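Local atomic coordinates of potential RNA-dependent RNA polymerase (Human picobirnavirus, PDB entry 5I62), a protein that catalyses RNA-templated RNA synthesis from ribonucleoside triphosphates and probably serves both transcription and genome replication of a small double-stranded RNA virus. Residues Asn141-Pro145 against Met205-Ala209; Val133-Lys138 against Arg150-Val154; Ala422-Leu426 against Phe463-Cys467. All coordinates share one frame; numbering follows the deposited sequence.

Contact 1 of 3, residues Asn141-Pro145 against Met205-Ala209; sequences NSGSP and MFPFA
Ser142 meets Phe208 at the root of its side chain: Ser142 CB stands obliquely to the phenyl ring of Phe208 and lies 4.0 Å from Phe208 CB. With CG anti to the backbone N (chi1 -166°), the ring is carried away from 141-145, and helix 150-157 receives it through Arg150, Val153 and Thr157. The pyrrolidine ring of Pro207 lies against Ser144, whose CB is 3.7 Å from Pro207 CG; the carbonyl oxygen Ser144 O also presses on Pro207 CB at 3.2 Å. Behind Ser144 the peptide bond to Pro145 is cis, and Ser144 OG is held by Tyr11 O. Only one direct hydrogen bond joins the segments, Phe208 N to Ser142 O at 2.8 Å. Pro207 is the N-cap of helix 208-228, so this bond supplies an acceptor for an amide at the start of the helix, where no preceding turn can provide one. The next amide is served through water: one molecule accepts from Ala209 N (2.9 Å) and donates to Ser144 O. A second molecule bridges Ser144 N and Met205 O (2.7 Å from the water to Met205 O), and two more lie between Asn141 O and Phe206 O. The loop itself is shaped by an Asx turn, Asn141 OD1 accepting from Gly143 N, while Gly143, with positive phi (56°), brings its CA to 3.9 Å from Phe206 O. The contact thus pins the loop between helices 129-135 and 150-157 onto the junction of strand 199-205 with helix 208-228, beside Met171 and Gln173 of strand 168-173.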
ATOM      1  N   ASN A 141       1.997   6.762 -15.171  1.00 29.81           N
ATOM      2  CA  ASN A 141       2.074   8.164 -15.530  1.00 30.32           C
ATOM      3  C   ASN A 141       3.427   8.737 -15.120  1.00 25.00           C
ATOM      4  O   ASN A 141       3.924   8.477 -14.021  1.00 26.32           O
ATOM      5  CB  ASN A 141       0.931   8.922 -14.867  1.00 25.81           C
ATOM      6  CG  ASN A 141       0.827  10.341 -15.340  1.00 29.18           C
ATOM      7  OD1 ASN A 141       1.623  11.187 -14.954  1.00 29.35           O
ATOM      8  ND2 ASN A 141      -0.169  10.618 -16.178  1.00 29.38           N
ATOM      9  N   SER A 142       4.041   9.496 -16.024  1.00 20.27           N
ATOM     10  CA  SER A 142       5.364  10.057 -15.786  1.00 20.21           C
ATOM     11  C   SER A 142       5.343  11.259 -14.856  1.00 17.71           C
ATOM     12  O   SER A 142       6.409  11.809 -14.555  1.00 16.62           O
ATOM     13  CB  SER A 142       6.014  10.460 -17.122  1.00 19.29           C
ATOM     14  OG  SER A 142       5.300  11.542 -17.711  1.00 21.65           O
ATOM     15  N   GLY A 143       4.167  11.687 -14.414  1.00 17.38           N
ATOM     16  CA  GLY A 143       4.051  12.874 -13.608  1.00 18.50           C
ATOM     17  C   GLY A 143       4.665  14.100 -14.277  1.00 21.24           C
ATOM     18  O   GLY A 143       4.737  14.232 -15.512  1.00 18.32           O
ATOM     19  N   SER A 144       5.118  15.000 -13.429  1.00 17.66           N
ATOM     20  CA  SER A 144       5.806  16.218 -13.815  1.00 17.60           C
ATOM     21  C   SER A 144       7.106  15.893 -14.578  1.00 15.40           C
ATOM     22  O   SER A 144       7.835  14.991 -14.166  1.00 15.83           O
ATOM     23  CB  SER A 144       6.069  17.006 -12.519  1.00 18.24           C
ATOM     24  OG  SER A 144       6.990  18.037 -12.674  1.00 24.43           O
ATOM     25  N   PRO A 145       7.397  16.596 -15.698  1.00 19.28           N
ATOM     26  CA  PRO A 145       6.619  17.624 -16.395  1.00 16.99           C
ATOM     27  C   PRO A 145       5.725  17.146 -17.552  1.00 16.84           C
ATOM     28  O   PRO A 145       4.826  17.882 -17.967  1.00 18.76           O
ATOM     29  CB  PRO A 145       7.705  18.537 -16.966  1.00 18.28           C
ATOM     30  CG  PRO A 145       8.742  17.561 -17.401  1.00 17.21           C
ATOM     31  CD  PRO A 145       8.749  16.478 -16.280  1.00 17.35           C
ATOM     32  N   MET A 205       1.510  11.768  -6.873  1.00 16.72           N
ATOM     33  CA  MET A 205       2.006  11.215  -8.137  1.00 17.81           C
ATOM     34  C   MET A 205       3.307  11.942  -8.472  1.00 15.26           C
ATOM     35  O   MET A 205       3.296  13.116  -8.839  1.00 15.82           O
ATOM     36  CB  MET A 205       0.962  11.373  -9.239  1.00 16.72           C
ATOM     37  CG  MET A 205      -0.290  10.531  -9.025  1.00 19.79           C
ATOM     38  SD  MET A 205      -1.574  10.968 -10.232  1.00 29.70           S
ATOM     39  CE  MET A 205      -2.827   9.804  -9.783  1.00 19.88           C
ATOM     40  N   PHE A 206       4.437  11.247  -8.313  1.00 15.33           N
ATOM     41  CA  PHE A 206       5.757  11.864  -8.345  1.00 17.95           C
ATOM     42  C   PHE A 206       6.257  12.035  -9.773  1.00 16.36           C
ATOM     43  O   PHE A 206       5.909  11.251 -10.647  1.00 15.80           O
ATOM     44  CB  PHE A 206       6.766  11.012  -7.577  1.00 15.98           C
ATOM     45  CG  PHE A 206       6.892  11.368  -6.127  1.00 18.33           C
ATOM     46  CD1 PHE A 206       5.773  11.447  -5.322  1.00 20.88           C
ATOM     47  CD2 PHE A 206       8.127  11.622  -5.568  1.00 20.37           C
ATOM     48  CE1 PHE A 206       5.875  11.759  -3.976  1.00 19.81           C
ATOM     49  CE2 PHE A 206       8.246  11.936  -4.215  1.00 21.89           C
ATOM     50  CZ  PHE A 206       7.108  12.010  -3.423  1.00 18.65           C
ATOM     51  N   PRO A 207       7.108  13.039 -10.008  1.00 17.28           N
ATOM     52  CA  PRO A 207       7.811  13.136 -11.292  1.00 17.07           C
ATOM     53  C   PRO A 207       8.638  11.889 -11.548  1.00 18.00           C
ATOM     54  O   PRO A 207       9.294  11.362 -10.647  1.00 16.17           O
ATOM     55  CB  PRO A 207       8.714  14.369 -11.121  1.00 13.46           C
ATOM     56  CG  PRO A 207       8.100  15.155 -10.005  1.00 17.74           C
ATOM     57  CD  PRO A 207       7.521  14.105  -9.073  1.00 13.63           C
ATOM     58  N   PHE A 208       8.598  11.436 -12.800  1.00 14.39           N
ATOM     59  CA  PHE A 208       9.405  10.310 -13.259  1.00 16.44           C
ATOM     60  C   PHE A 208      10.868  10.463 -12.831  1.00 15.43           C
ATOM     61  O   PHE A 208      11.474   9.518 -12.315  1.00 16.26           O
ATOM     62  CB  PHE A 208       9.272  10.223 -14.795  1.00 16.45           C
ATOM     63  CG  PHE A 208       9.757   8.925 -15.416  1.00 17.43           C
ATOM     64  CD1 PHE A 208       9.968   7.784 -14.664  1.00 19.35           C
ATOM     65  CD2 PHE A 208       9.996   8.863 -16.802  1.00 18.19           C
ATOM     66  CE1 PHE A 208      10.405   6.607 -15.261  1.00 18.75           C
ATOM     67  CE2 PHE A 208      10.442   7.694 -17.393  1.00 19.50           C
ATOM     68  CZ  PHE A 208      10.651   6.561 -16.623  1.00 19.67           C
ATOM     69  N   ALA A 209      11.450  11.655 -13.032  1.00 15.52           N
ATOM     70  CA  ALA A 209      12.860  11.865 -12.698  1.00 16.69           C
ATOM     71  C   ALA A 209      13.132  11.619 -11.212  1.00 17.09           C
ATOM     72  O   ALA A 209      14.154  11.018 -10.850  1.00 14.71           O
ATOM     73  CB  ALA A 209      13.305  13.277 -13.095  1.00 14.25           C
TER
HETATM   74  O   HOH W   1       6.453   8.769 -12.570  1.00 24.09           O
HETATM   75  O   HOH W   2       3.455  10.094 -11.425  1.00 26.69           O
HETATM   76  O   HOH W   3      10.251  13.870 -14.526  1.00 13.69           O
HETATM   77  O   HOH W   4       4.549  14.733 -10.670  1.00 14.82           O

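Contact 2 of 3, residues Val133-Lys138 against Arg150-Val154; sequences VAVMKK and RKAVV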
ATOM      1  N   VAL A 133      15.564   2.374 -14.727  1.00 25.20           N
ATOM      2  CA  VAL A 133      14.444   2.574 -15.644  1.00 27.78           C
ATOM      3  C   VAL A 133      14.053   1.258 -16.309  1.00 24.84           C
ATOM      4  O   VAL A 133      12.867   0.986 -16.516  1.00 23.39           O
ATOM      5  CB  VAL A 133      14.786   3.650 -16.696  1.00 30.86           C
ATOM      6  CG1 VAL A 133      13.718   3.693 -17.797  1.00 28.02           C
ATOM      7  CG2 VAL A 133      14.933   5.013 -16.043  1.00 27.28           C
ATOM      8  N   ALA A 134      15.043   0.427 -16.653  1.00 26.98           N
ATOM      9  CA  ALA A 134      14.772  -0.823 -17.361  1.00 29.26           C
ATOM     10  C   ALA A 134      13.826  -1.721 -16.576  1.00 34.48           C
ATOM     11  O   ALA A 134      13.009  -2.442 -17.161  1.00 36.03           O
ATOM     12  CB  ALA A 134      16.077  -1.557 -17.657  1.00 29.79           C
ATOM     13  N   VAL A 135      13.900  -1.686 -15.249  1.00 34.55           N
ATOM     14  CA  VAL A 135      13.066  -2.613 -14.494  1.00 35.03           C
ATOM     15  C   VAL A 135      11.815  -1.943 -13.922  1.00 34.05           C
ATOM     16  O   VAL A 135      10.921  -2.643 -13.439  1.00 36.92           O
ATOM     17  CB  VAL A 135      13.903  -3.295 -13.401  1.00 34.14           C
ATOM     18  CG1 VAL A 135      15.237  -3.761 -13.967  1.00 39.52           C
ATOM     19  CG2 VAL A 135      14.141  -2.384 -12.326  1.00 42.21           C
ATOM     20  N   MET A 136      11.713  -0.610 -13.996  1.00 31.92           N
ATOM     21  CA  MET A 136      10.531   0.107 -13.532  1.00 33.83           C
ATOM     22  C   MET A 136       9.305  -0.211 -14.381  1.00 37.67           C
ATOM     23  O   MET A 136       9.406  -0.586 -15.554  1.00 34.75           O
ATOM     24  CB  MET A 136      10.745   1.627 -13.565  1.00 33.20           C
ATOM     25  CG  MET A 136      11.723   2.159 -12.557  1.00 41.79           C
ATOM     26  SD  MET A 136      12.000   3.916 -12.848  1.00 27.46           S
ATOM     27  CE  MET A 136      10.476   4.676 -12.336  1.00 23.82           C
ATOM     28  N   LYS A 137       8.131  -0.007 -13.779  1.00 31.34           N
ATOM     29  CA  LYS A 137       6.902   0.072 -14.554  1.00 37.75           C
ATOM     30  C   LYS A 137       6.949   1.303 -15.448  1.00 38.64           C
ATOM     31  O   LYS A 137       7.193   2.414 -14.977  1.00 37.02           O
ATOM     32  CB  LYS A 137       5.686   0.172 -13.636  1.00 39.03           C
ATOM     33  CG  LYS A 137       5.146  -1.152 -13.161  1.00 51.08           C
ATOM     34  CD  LYS A 137       3.917  -0.974 -12.269  1.00 57.09           C
ATOM     35  CE  LYS A 137       2.663  -0.770 -13.109  1.00 59.24           C
ATOM     36  NZ  LYS A 137       1.434  -1.056 -12.324  1.00 64.56           N
ATOM     37  N   LYS A 138       6.731   1.109 -16.747  1.00 37.83           N
ATOM     38  CA  LYS A 138       6.770   2.236 -17.665  1.00 33.43           C
ATOM     39  C   LYS A 138       5.419   2.448 -18.338  1.00 38.25           C
ATOM     40  O   LYS A 138       5.288   3.311 -19.219  1.00 33.62           O
ATOM     41  CB  LYS A 138       7.927   2.068 -18.650  1.00 36.08           C
ATOM     42  CG  LYS A 138       9.239   2.178 -17.854  1.00 37.37           C
ATOM     43  CD  LYS A 138      10.495   2.119 -18.687  1.00 36.39           C
ATOM     44  CE  LYS A 138      10.730   0.742 -19.245  1.00 34.28           C
ATOM     45  NZ  LYS A 138      10.918  -0.286 -18.183  1.00 33.94           N
ATOM     46  N   ARG A 150       5.341   6.782 -18.920  1.00 25.21           N
ATOM     47  CA  ARG A 150       6.789   6.765 -18.749  1.00 24.83           C
ATOM     48  C   ARG A 150       7.499   6.288 -20.008  1.00 29.69           C
ATOM     49  O   ARG A 150       8.523   6.858 -20.416  1.00 23.05           O
ATOM     50  CB  ARG A 150       7.152   5.858 -17.579  1.00 24.13           C
ATOM     51  CG  ARG A 150       6.901   6.483 -16.229  1.00 26.07           C
ATOM     52  CD  ARG A 150       7.019   5.432 -15.140  1.00 26.70           C
ATOM     53  NE  ARG A 150       6.981   6.027 -13.812  1.00 26.98           N
ATOM     54  CZ  ARG A 150       7.065   5.330 -12.680  1.00 26.79           C
ATOM     55  NH1 ARG A 150       7.185   4.015 -12.718  1.00 25.43           N
ATOM     56  NH2 ARG A 150       7.029   5.955 -11.515  1.00 24.00           N
ATOM     57  N   LYS A 151       6.968   5.227 -20.621  1.00 28.81           N
ATOM     58  CA  LYS A 151       7.601   4.615 -21.783  1.00 29.82           C
ATOM     59  C   LYS A 151       7.883   5.656 -22.862  1.00 26.72           C
ATOM     60  O   LYS A 151       8.938   5.633 -23.505  1.00 28.26           O
ATOM     61  CB  LYS A 151       6.685   3.507 -22.298  1.00 37.74           C
ATOM     62  CG  LYS A 151       7.278   2.562 -23.311  1.00 45.74           C
ATOM     63  CD  LYS A 151       6.211   1.560 -23.728  1.00 50.98           C
ATOM     64  CE  LYS A 151       6.837   0.228 -24.112  1.00 63.09           C
ATOM     65  NZ  LYS A 151       6.521  -0.164 -25.516  1.00 59.90           N
ATOM     66  N   ALA A 152       6.966   6.615 -23.022  1.00 26.44           N
ATOM     67  CA  ALA A 152       7.040   7.615 -24.075  1.00 23.40           C
ATOM     68  C   ALA A 152       8.108   8.677 -23.834  1.00 27.05           C
ATOM     69  O   ALA A 152       8.494   9.368 -24.780  1.00 24.66           O
ATOM     70  CB  ALA A 152       5.683   8.292 -24.224  1.00 23.54           C
ATOM     71  N   VAL A 153       8.576   8.858 -22.600  1.00 22.69           N
ATOM     72  CA  VAL A 153       9.382  10.028 -22.267  1.00 19.39           C
ATOM     73  C   VAL A 153      10.735   9.659 -21.668  1.00 21.07           C
ATOM     74  O   VAL A 153      11.442  10.534 -21.166  1.00 20.42           O
ATOM     75  CB  VAL A 153       8.607  10.990 -21.347  1.00 24.97           C
ATOM     76  CG1 VAL A 153       7.382  11.556 -22.070  1.00 22.80           C
ATOM     77  CG2 VAL A 153       8.205  10.279 -20.003  1.00 19.64           C
ATOM     78  N   VAL A 154      11.123   8.385 -21.733  1.00 20.46           N
ATOM     79  CA  VAL A 154      12.386   7.957 -21.126  1.00 22.69           C
ATOM     80  C   VAL A 154      13.548   8.772 -21.680  1.00 26.46           C
ATOM     81  O   VAL A 154      14.390   9.288 -20.924  1.00 22.12           O
ATOM     82  CB  VAL A 154      12.615   6.450 -21.345  1.00 24.40           C
ATOM     83  CG1 VAL A 154      14.023   6.072 -20.954  1.00 25.43           C
ATOM     84  CG2 VAL A 154      11.609   5.629 -20.549  1.00 26.44           C
TER
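Arg150 and Met136 cross at about a right angle, the methyl CE of Met136 resting over one face of the guanidinium, 3.3 Å above its plane and displaced toward the rim. At the edge of the same group, Arg150 NH1 donates to Lys137 O over 2.8 Å. This bond is nearly straight (169°), lies in the carbonyl plane, and leaves the oxygen only 2° out of the guanidinium plane. The arginine chain is extended from CG to NE, which lets it run along the backbone of Lys137 and Lys138, with Arg150 CB 3.6 Å from Lys138 CA. Bond and methyl together limit rotation of the guanidinium. Two consecutive helices of the polymerase fold, 129-135 and the weakly bonded 150-157, are joined here: the chain leaving the first helix docks on the first turn of the second. Their backbones meet directly where Lys151 N donates to Lys138 O at 2.9 Å. The Lys138 side chain turns back toward the end of helix 129-135 instead of following that carbonyl. Bends at chi3 (-71°) and chi4 bring Lys138 NZ to 2.9 Å from Val133 O and 3.0 Å from Met136 O, with a weaker bond to Ala134 O. Its positive charge therefore sits at the C-terminal end of helix 129-135, where it would be expected to suit the helix dipole. On the way, Lys138 CD passes obliquely by Val154 CG2. Val133 and Val154 point tip to tip, their CG1 methyls 4.0 Å apart, and Ile212 of helix 208-228 packs on Val133.

Contact 3 of 3, residues Ala422-Leu426 against Phe463-Cys467; sequences ALGRL and FLDFC
Leu423 packs against the rim of the Phe463 ring: Leu423 CG lies in the ring plane, 3.4 Å from Phe463 CE1, and the two side chains slide past each other in opposite directions. Ala422 CB comes in obliquely to Phe463 CZ at 3.8 Å. Leu423 CD2 also reaches the edge of a second ring, 3.8 Å from Phe466 CE2. A turn after Phe463, Cys467 puts SG 3.5 Å above one face of the Phe463 ring, offset toward the rim, and Leu426 CD1 touches that sulfur at 3.6 Å. The side chains must span a wide gap, since the local axes of helices 419-427 and 460-469 approach only to 12.3 Å. The helices run nearly parallel (crossing angle -19°). With CG anti to the backbone N (chi1 -174°), Phe463 sends its ring out toward helix 419-427, where it meets Ala422 and Leu423. Further out, Trp51 meets Phe463 edge-to-face, while Tyr39 meets the Phe466 ring. Around this pair of helices, probably part of the thumb, helix 44-55, from the N-terminal part of the chain, packs on Leu423 and both phenylalanines, and helix 441-451 on Leu426 through Tyr447, Ile450 and Ile451.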
ATOM      1  N   ALA A 422     -14.263  -9.590   0.101  1.00 18.47           N
ATOM      2  CA  ALA A 422     -14.156 -10.025  -1.288  1.00 19.01           C
ATOM      3  C   ALA A 422     -15.440  -9.730  -2.054  1.00 18.29           C
ATOM      4  O   ALA A 422     -15.402  -9.197  -3.168  1.00 18.38           O
ATOM      5  CB  ALA A 422     -13.814 -11.515  -1.355  1.00 18.92           C
ATOM      6  N   LEU A 423     -16.593 -10.070  -1.466  1.00 19.51           N
ATOM      7  CA  LEU A 423     -17.871  -9.852  -2.146  1.00 20.11           C
ATOM      8  C   LEU A 423     -18.092  -8.380  -2.466  1.00 21.12           C
ATOM      9  O   LEU A 423     -18.569  -8.038  -3.553  1.00 19.25           O
ATOM     10  CB  LEU A 423     -19.021 -10.373  -1.300  1.00 21.27           C
ATOM     11  CG  LEU A 423     -19.229 -11.875  -1.297  1.00 21.86           C
ATOM     12  CD1 LEU A 423     -20.366 -12.216  -0.349  1.00 25.19           C
ATOM     13  CD2 LEU A 423     -19.564 -12.322  -2.727  1.00 25.17           C
ATOM     14  N   GLY A 424     -17.785  -7.494  -1.514  1.00 18.14           N
ATOM     15  CA  GLY A 424     -17.921  -6.070  -1.780  1.00 22.81           C
ATOM     16  C   GLY A 424     -17.082  -5.624  -2.965  1.00 20.73           C
ATOM     17  O   GLY A 424     -17.527  -4.830  -3.797  1.00 21.17           O
ATOM     18  N   ARG A 425     -15.855  -6.148  -3.066  1.00 19.57           N
ATOM     19  CA  ARG A 425     -14.977  -5.773  -4.170  1.00 20.08           C
ATOM     20  C   ARG A 425     -15.430  -6.390  -5.486  1.00 19.80           C
ATOM     21  O   ARG A 425     -15.243  -5.790  -6.548  1.00 21.36           O
ATOM     22  CB  ARG A 425     -13.547  -6.180  -3.861  1.00 20.67           C
ATOM     23  CG  ARG A 425     -13.019  -5.456  -2.660  1.00 29.40           C
ATOM     24  CD  ARG A 425     -11.522  -5.440  -2.605  1.00 31.90           C
ATOM     25  NE  ARG A 425     -11.115  -4.442  -1.627  1.00 36.75           N
ATOM     26  CZ  ARG A 425      -9.978  -3.764  -1.683  1.00 42.03           C
ATOM     27  NH1 ARG A 425      -9.126  -3.986  -2.680  1.00 42.89           N
ATOM     28  NH2 ARG A 425      -9.696  -2.868  -0.749  1.00 41.34           N
ATOM     29  N   LEU A 426     -15.987  -7.601  -5.444  1.00 18.48           N
ATOM     30  CA  LEU A 426     -16.539  -8.189  -6.661  1.00 18.94           C
ATOM     31  C   LEU A 426     -17.718  -7.369  -7.173  1.00 20.82           C
ATOM     32  O   LEU A 426     -17.933  -7.257  -8.389  1.00 20.34           O
ATOM     33  CB  LEU A 426     -16.958  -9.630  -6.393  1.00 17.54           C
ATOM     34  CG  LEU A 426     -15.816 -10.615  -6.153  1.00 18.71           C
ATOM     35  CD1 LEU A 426     -16.364 -11.973  -5.738  1.00 21.01           C
ATOM     36  CD2 LEU A 426     -14.937 -10.735  -7.387  1.00 19.22           C
ATOM     37  N   PHE A 463     -17.727 -20.575  -1.341  1.00 24.92           N
ATOM     38  CA  PHE A 463     -17.649 -19.195  -1.788  1.00 21.38           C
ATOM     39  C   PHE A 463     -17.465 -19.123  -3.298  1.00 22.29           C
ATOM     40  O   PHE A 463     -18.104 -18.301  -3.966  1.00 21.21           O
ATOM     41  CB  PHE A 463     -16.517 -18.472  -1.070  1.00 21.83           C
ATOM     42  CG  PHE A 463     -16.467 -17.011  -1.377  1.00 20.53           C
ATOM     43  CD1 PHE A 463     -17.461 -16.167  -0.902  1.00 22.91           C
ATOM     44  CD2 PHE A 463     -15.450 -16.483  -2.163  1.00 17.67           C
ATOM     45  CE1 PHE A 463     -17.435 -14.813  -1.180  1.00 21.28           C
ATOM     46  CE2 PHE A 463     -15.412 -15.120  -2.447  1.00 20.77           C
ATOM     47  CZ  PHE A 463     -16.411 -14.285  -1.951  1.00 21.70           C
ATOM     48  N   LEU A 464     -16.623 -20.002  -3.855  1.00 21.59           N
ATOM     49  CA  LEU A 464     -16.402 -20.012  -5.299  1.00 24.51           C
ATOM     50  C   LEU A 464     -17.673 -20.389  -6.056  1.00 24.39           C
ATOM     51  O   LEU A 464     -18.002 -19.770  -7.073  1.00 22.10           O
ATOM     52  CB  LEU A 464     -15.271 -20.970  -5.644  1.00 23.89           C
ATOM     53  CG  LEU A 464     -14.871 -20.984  -7.116  1.00 26.76           C
ATOM     54  CD1 LEU A 464     -14.399 -19.597  -7.572  1.00 24.77           C
ATOM     55  CD2 LEU A 464     -13.796 -22.033  -7.348  1.00 27.16           C
ATOM     56  N   ASP A 465     -18.391 -21.415  -5.584  1.00 25.41           N
ATOM     57  CA  ASP A 465     -19.651 -21.783  -6.221  1.00 26.31           C
ATOM     58  C   ASP A 465     -20.644 -20.631  -6.148  1.00 26.48           C
ATOM     59  O   ASP A 465     -21.375 -20.364  -7.106  1.00 27.77           O
ATOM     60  CB  ASP A 465     -20.235 -23.036  -5.570  1.00 29.70           C
ATOM     61  CG  ASP A 465     -19.426 -24.296  -5.872  1.00 30.99           C
ATOM     62  OD1 ASP A 465     -18.728 -24.337  -6.906  1.00 34.17           O
ATOM     63  OD2 ASP A 465     -19.489 -25.250  -5.063  1.00 37.71           O
ATOM     64  N   PHE A 466     -20.668 -19.920  -5.020  1.00 21.31           N
ATOM     65  CA  PHE A 466     -21.508 -18.734  -4.908  1.00 23.93           C
ATOM     66  C   PHE A 466     -21.114 -17.671  -5.928  1.00 21.91           C
ATOM     67  O   PHE A 466     -21.977 -17.033  -6.536  1.00 23.39           O
ATOM     68  CB  PHE A 466     -21.420 -18.162  -3.493  1.00 23.72           C
ATOM     69  CG  PHE A 466     -22.310 -16.974  -3.267  1.00 25.17           C
ATOM     70  CD1 PHE A 466     -23.665 -17.142  -3.040  1.00 29.27           C
ATOM     71  CD2 PHE A 466     -21.798 -15.686  -3.299  1.00 25.75           C
ATOM     72  CE1 PHE A 466     -24.488 -16.050  -2.822  1.00 28.85           C
ATOM     73  CE2 PHE A 466     -22.616 -14.584  -3.091  1.00 24.23           C
ATOM     74  CZ  PHE A 466     -23.965 -14.767  -2.851  1.00 24.72           C
ATOM     75  N   CYS A 467     -19.813 -17.447  -6.111  1.00 18.92           N
ATOM     76  CA  CYS A 467     -19.367 -16.414  -7.045  1.00 22.17           C
ATOM     77  C   CYS A 467     -19.618 -16.813  -8.499  1.00 23.79           C
ATOM     78  O   CYS A 467     -19.966 -15.965  -9.332  1.00 23.13           O
ATOM     79  CB  CYS A 467     -17.891 -16.114  -6.810  1.00 20.44           C
ATOM     80  SG  CYS A 467     -17.611 -15.267  -5.204  1.00 22.78           S
TER

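In the fold
From the N terminus, the chain leaves helix 129-135 and makes a fourteen-residue loop before contact 2 brings helix 150-157 back against its end. Segment 141-145 lies within that loop and pairs with 205-209 much later in the chain, so contacts 1 and 2 cross along the sequence; contact 1 closes after the chain has traversed strands 160-165 to 199-205. Their centres are 11 Å apart and they touch, Phe208 CE1 lying 3.5 Å from Met136 CE. Together they tie two helices and the strand region to helix 208-228. Contact 3 opens and closes much later, joining helices 419-427 and 460-469, its centre about 36 Å from that of contact 1.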